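Local coordinates for protein putative cytosine/guanine deaminase (Unidentified, PDB 2PAJ) that catalyses the hydrolytic deamination of 2-amino-4-hydroxypteridines such as isoxanthopterin to 2,4-dihydroxypteridines, using a bound zinc ion, at residues N138-P146 against P182-L190. Residues are numbered along the deposited sequence; the frame is centred on the assembly and turned at random.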
loop_
_atom_site.group_PDB
_atom_site.type_symbol
_atom_site.label_atom_id
_atom_site.label_comp_id
_atom_site.label_asym_id
_atom_site.label_seq_id
_atom_site.Cartn_x
_atom_site.Cartn_y
_atom_site.Cartn_z
ATOM N N ASN A 138 4.165 0.764 10.153
ATOM C CA ASN A 138 5.356 0.488 10.940
ATOM C C ASN A 138 5.097 0.693 12.424
ATOM O O ASN A 138 4.550 1.716 12.839
ATOM C CB ASN A 138 6.511 1.377 10.462
ATOM C CG ASN A 138 7.798 1.127 11.227
ATOM O OD1 ASN A 138 8.020 0.031 11.749
ATOM N ND2 ASN A 138 8.668 2.133 11.270
ATOM N N TYR A 139 5.461 -0.301 13.229
ATOM C CA TYR A 139 5.257 -0.170 14.656
ATOM C C TYR A 139 6.435 -0.615 15.488
ATOM O O TYR A 139 6.314 -0.876 16.694
ATOM C CB TYR A 139 3.956 -0.842 15.107
ATOM C CG TYR A 139 3.829 -2.309 14.825
ATOM C CD1 TYR A 139 4.593 -3.244 15.520
ATOM C CD2 TYR A 139 2.875 -2.765 13.925
ATOM C CE1 TYR A 139 4.405 -4.591 15.339
ATOM C CE2 TYR A 139 2.670 -4.107 13.726
ATOM C CZ TYR A 139 3.437 -5.019 14.436
ATOM O OH TYR A 139 3.237 -6.358 14.244
ATOM N N VAL A 140 7.594 -0.683 14.848
ATOM C CA VAL A 140 8.778 -1.003 15.614
ATOM C C VAL A 140 9.333 0.355 16.083
ATOM O O VAL A 140 9.957 1.114 15.330
ATOM C CB VAL A 140 9.822 -1.816 14.797
ATOM C CG1 VAL A 140 9.108 -2.613 13.719
ATOM C CG2 VAL A 140 10.896 -0.932 14.226
ATOM N N TYR A 141 9.016 0.664 17.338
ATOM C CA TYR A 141 9.424 1.885 18.018
ATOM C C TYR A 141 9.444 1.516 19.500
ATOM O O TYR A 141 8.623 0.718 19.963
ATOM C CB TYR A 141 8.400 2.992 17.790
ATOM C CG TYR A 141 8.292 3.453 16.352
ATOM C CD1 TYR A 141 9.351 4.123 15.734
ATOM C CD2 TYR A 141 7.126 3.214 15.607
ATOM C CE1 TYR A 141 9.260 4.540 14.425
ATOM C CE2 TYR A 141 7.022 3.629 14.284
ATOM C CZ TYR A 141 8.097 4.287 13.706
ATOM O OH TYR A 141 8.037 4.666 12.396
ATOM N N TYR A 142 10.387 2.084 20.243
ATOM C CA TYR A 142 10.506 1.815 21.673
ATOM C C TYR A 142 11.551 2.747 22.247
ATOM O O TYR A 142 12.501 3.116 21.560
ATOM C CB TYR A 142 10.913 0.362 21.913
ATOM C CG TYR A 142 12.220 -0.032 21.256
ATOM C CD1 TYR A 142 13.432 0.068 21.951
ATOM C CD2 TYR A 142 12.240 -0.561 19.958
ATOM C CE1 TYR A 142 14.626 -0.361 21.382
ATOM C CE2 TYR A 142 13.425 -0.990 19.377
ATOM C CZ TYR A 142 14.615 -0.894 20.095
ATOM O OH TYR A 142 15.787 -1.364 19.546
ATOM N N PRO A 143 11.379 3.151 23.514
ATOM C CA PRO A 143 12.329 4.055 24.159
ATOM C C PRO A 143 13.785 3.647 23.950
ATOM O O PRO A 143 14.163 2.503 24.201
ATOM C CB PRO A 143 11.904 3.995 25.617
ATOM C CG PRO A 143 10.419 3.827 25.512
ATOM C CD PRO A 143 10.294 2.775 24.442
ATOM N N GLY A 144 14.593 4.584 23.469
ATOM C CA GLY A 144 16.004 4.308 23.271
ATOM C C GLY A 144 16.405 3.501 22.051
ATOM O O GLY A 144 17.555 3.071 21.951
ATOM N N MET A 145 15.480 3.279 21.122
ATOM C CA MET A 145 15.805 2.530 19.916
ATOM C C MET A 145 17.064 3.148 19.296
ATOM O O MET A 145 17.126 4.356 19.063
ATOM C CB MET A 145 14.629 2.586 18.942
ATOM C CG MET A 145 14.862 1.866 17.611
ATOM S SD MET A 145 13.306 1.638 16.687
ATOM C CE MET A 145 12.636 3.286 16.726
ATOM N N PRO A 146 18.090 2.319 19.034
ATOM C CA PRO A 146 19.367 2.746 18.450
ATOM C C PRO A 146 19.320 3.152 16.987
ATOM O O PRO A 146 20.271 3.742 16.477
ATOM C CB PRO A 146 20.264 1.533 18.669
ATOM C CG PRO A 146 19.324 0.413 18.514
ATOM C CD PRO A 146 18.119 0.873 19.322
ATOM N N PRO A 182 11.356 -7.046 27.203
ATOM C CA PRO A 182 12.643 -6.398 26.903
ATOM C C PRO A 182 12.551 -4.999 26.290
ATOM O O PRO A 182 11.485 -4.556 25.867
ATOM C CB PRO A 182 13.312 -7.391 25.955
ATOM C CG PRO A 182 12.127 -8.001 25.215
ATOM C CD PRO A 182 11.117 -8.215 26.329
ATOM N N THR A 183 13.692 -4.315 26.250
ATOM C CA THR A 183 13.813 -2.969 25.682
ATOM C C THR A 183 12.856 -2.746 24.510
ATOM O O THR A 183 12.002 -1.870 24.546
ATOM C CB THR A 183 15.259 -2.711 25.129
ATOM O OG1 THR A 183 16.239 -3.129 26.090
ATOM C CG2 THR A 183 15.470 -1.226 24.817
ATOM N N ALA A 184 13.016 -3.558 23.473
ATOM C CA ALA A 184 12.224 -3.454 22.247
ATOM C C ALA A 184 10.694 -3.483 22.321
ATOM O O ALA A 184 10.032 -2.811 21.530
ATOM C CB ALA A 184 12.697 -4.512 21.264
ATOM N N LEU A 185 10.121 -4.246 23.247
ATOM C CA LEU A 185 8.664 -4.324 23.329
ATOM C C LEU A 185 7.970 -3.388 24.312
ATOM O O LEU A 185 6.763 -3.508 24.523
ATOM C CB LEU A 185 8.226 -5.762 23.630
ATOM C CG LEU A 185 8.537 -6.851 22.593
ATOM C CD1 LEU A 185 8.117 -6.333 21.218
ATOM C CD2 LEU A 185 10.028 -7.232 22.613
ATOM N N ARG A 186 8.713 -2.462 24.917
ATOM C CA ARG A 186 8.122 -1.526 25.877
ATOM C C ARG A 186 7.425 -0.362 25.205
ATOM O O ARG A 186 7.957 0.240 24.265
ATOM C CB ARG A 186 9.181 -0.966 26.824
ATOM C CG ARG A 186 9.285 -1.702 28.144
ATOM C CD ARG A 186 10.499 -1.238 28.899
ATOM N NE ARG A 186 11.027 -2.292 29.754
ATOM C CZ ARG A 186 12.288 -2.338 30.162
ATOM N NH1 ARG A 186 13.136 -1.383 29.784
ATOM N NH2 ARG A 186 12.697 -3.332 30.942
ATOM N N PRO A 187 6.231 -0.011 25.699
ATOM C CA PRO A 187 5.496 1.102 25.103
ATOM C C PRO A 187 6.213 2.449 25.210
ATOM O O PRO A 187 7.178 2.610 25.949
ATOM C CB PRO A 187 4.155 1.073 25.845
ATOM C CG PRO A 187 4.492 0.453 27.161
ATOM C CD PRO A 187 5.476 -0.624 26.807
ATOM N N GLU A 188 5.742 3.407 24.429
ATOM C CA GLU A 188 6.301 4.742 24.448
ATOM C C GLU A 188 5.310 5.604 25.202
ATOM O O GLU A 188 4.103 5.380 25.136
ATOM C CB GLU A 188 6.445 5.296 23.036
ATOM C CG GLU A 188 7.534 4.699 22.208
ATOM C CD GLU A 188 7.550 5.320 20.831
ATOM O OE1 GLU A 188 6.526 5.190 20.117
ATOM O OE2 GLU A 188 8.573 5.942 20.460
ATOM N N THR A 189 5.809 6.592 25.921
ATOM C CA THR A 189 4.910 7.467 26.642
ATOM C C THR A 189 4.171 8.292 25.589
ATOM O O THR A 189 4.729 8.600 24.542
ATOM C CB THR A 189 5.692 8.375 27.599
ATOM O OG1 THR A 189 4.925 9.551 27.871
ATOM C CG2 THR A 189 7.036 8.761 26.991
ATOM N N LEU A 190 2.914 8.625 25.861
ATOM C CA LEU A 190 2.084 9.408 24.941
ATOM C C LEU A 190 2.783 10.623 24.299
ATOM O O LEU A 190 2.715 10.813 23.082
ATOM C CB LEU A 190 0.813 9.843 25.680
ATOM C CG LEU A 190 -0.369 10.534 24.984
ATOM C CD1 LEU A 190 -0.007 11.955 24.621
ATOM C CD2 LEU A 190 -0.785 9.746 23.758
HETATM O O HOH W 1 12.405 0.833 25.749
#
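The ring of Tyr142 lies between two carbons, one from each loop. Ala184 CA sits over the centre of one face in a CH-pi contact, 3.6 Å from the ring centroid and 12° off the ring normal. Met145 CB, brought back by the type II beta turn from Tyr142 to Met145, lies over the centre of the opposite face. Ala184 CB is over the same face as Ala184 CA, 4.1 Å from Tyr142 CE2. Thr183 CG2 comes in obliquely near Tyr142 CE1, 3.6 Å away. The Tyr142 chi1 of 58° sets CG between the backbone N and the carbonyl carbon, which lays the ring over Ala184, at the start of the short 3-10 segment 184-185.

Pro143 CD lies against Arg186 O and Pro187 O, each 3.5 Å away, with Glu188 CG beside it. Further along, the extended Glu188 chain brings OE1 to 3.7 Å from Tyr141 CB. Glu188 OE1 also forms a salt bridge with Arg168, which makes a cation-pi contact with the Tyr141 ring, while Tyr141 OH hydrogen-bonds Ser150. A water joins the two backbones by donating to Pro143 O (2.9 Å) and Thr183 O.

The contact links the loops that follow strands 131-136 and 163-168, two neighbouring parallel strands. Such loops at the C-terminal ends of the strands surround the metal site in the amidohydrolase TIM barrel. Segment 138-146 also reaches inward, where Tyr139 meets the zinc ligand His78. The Tyr141 side chain lies about 14 Å from the zinc ion, consistent with loop packing round the barrel mouth rather than in the metal site.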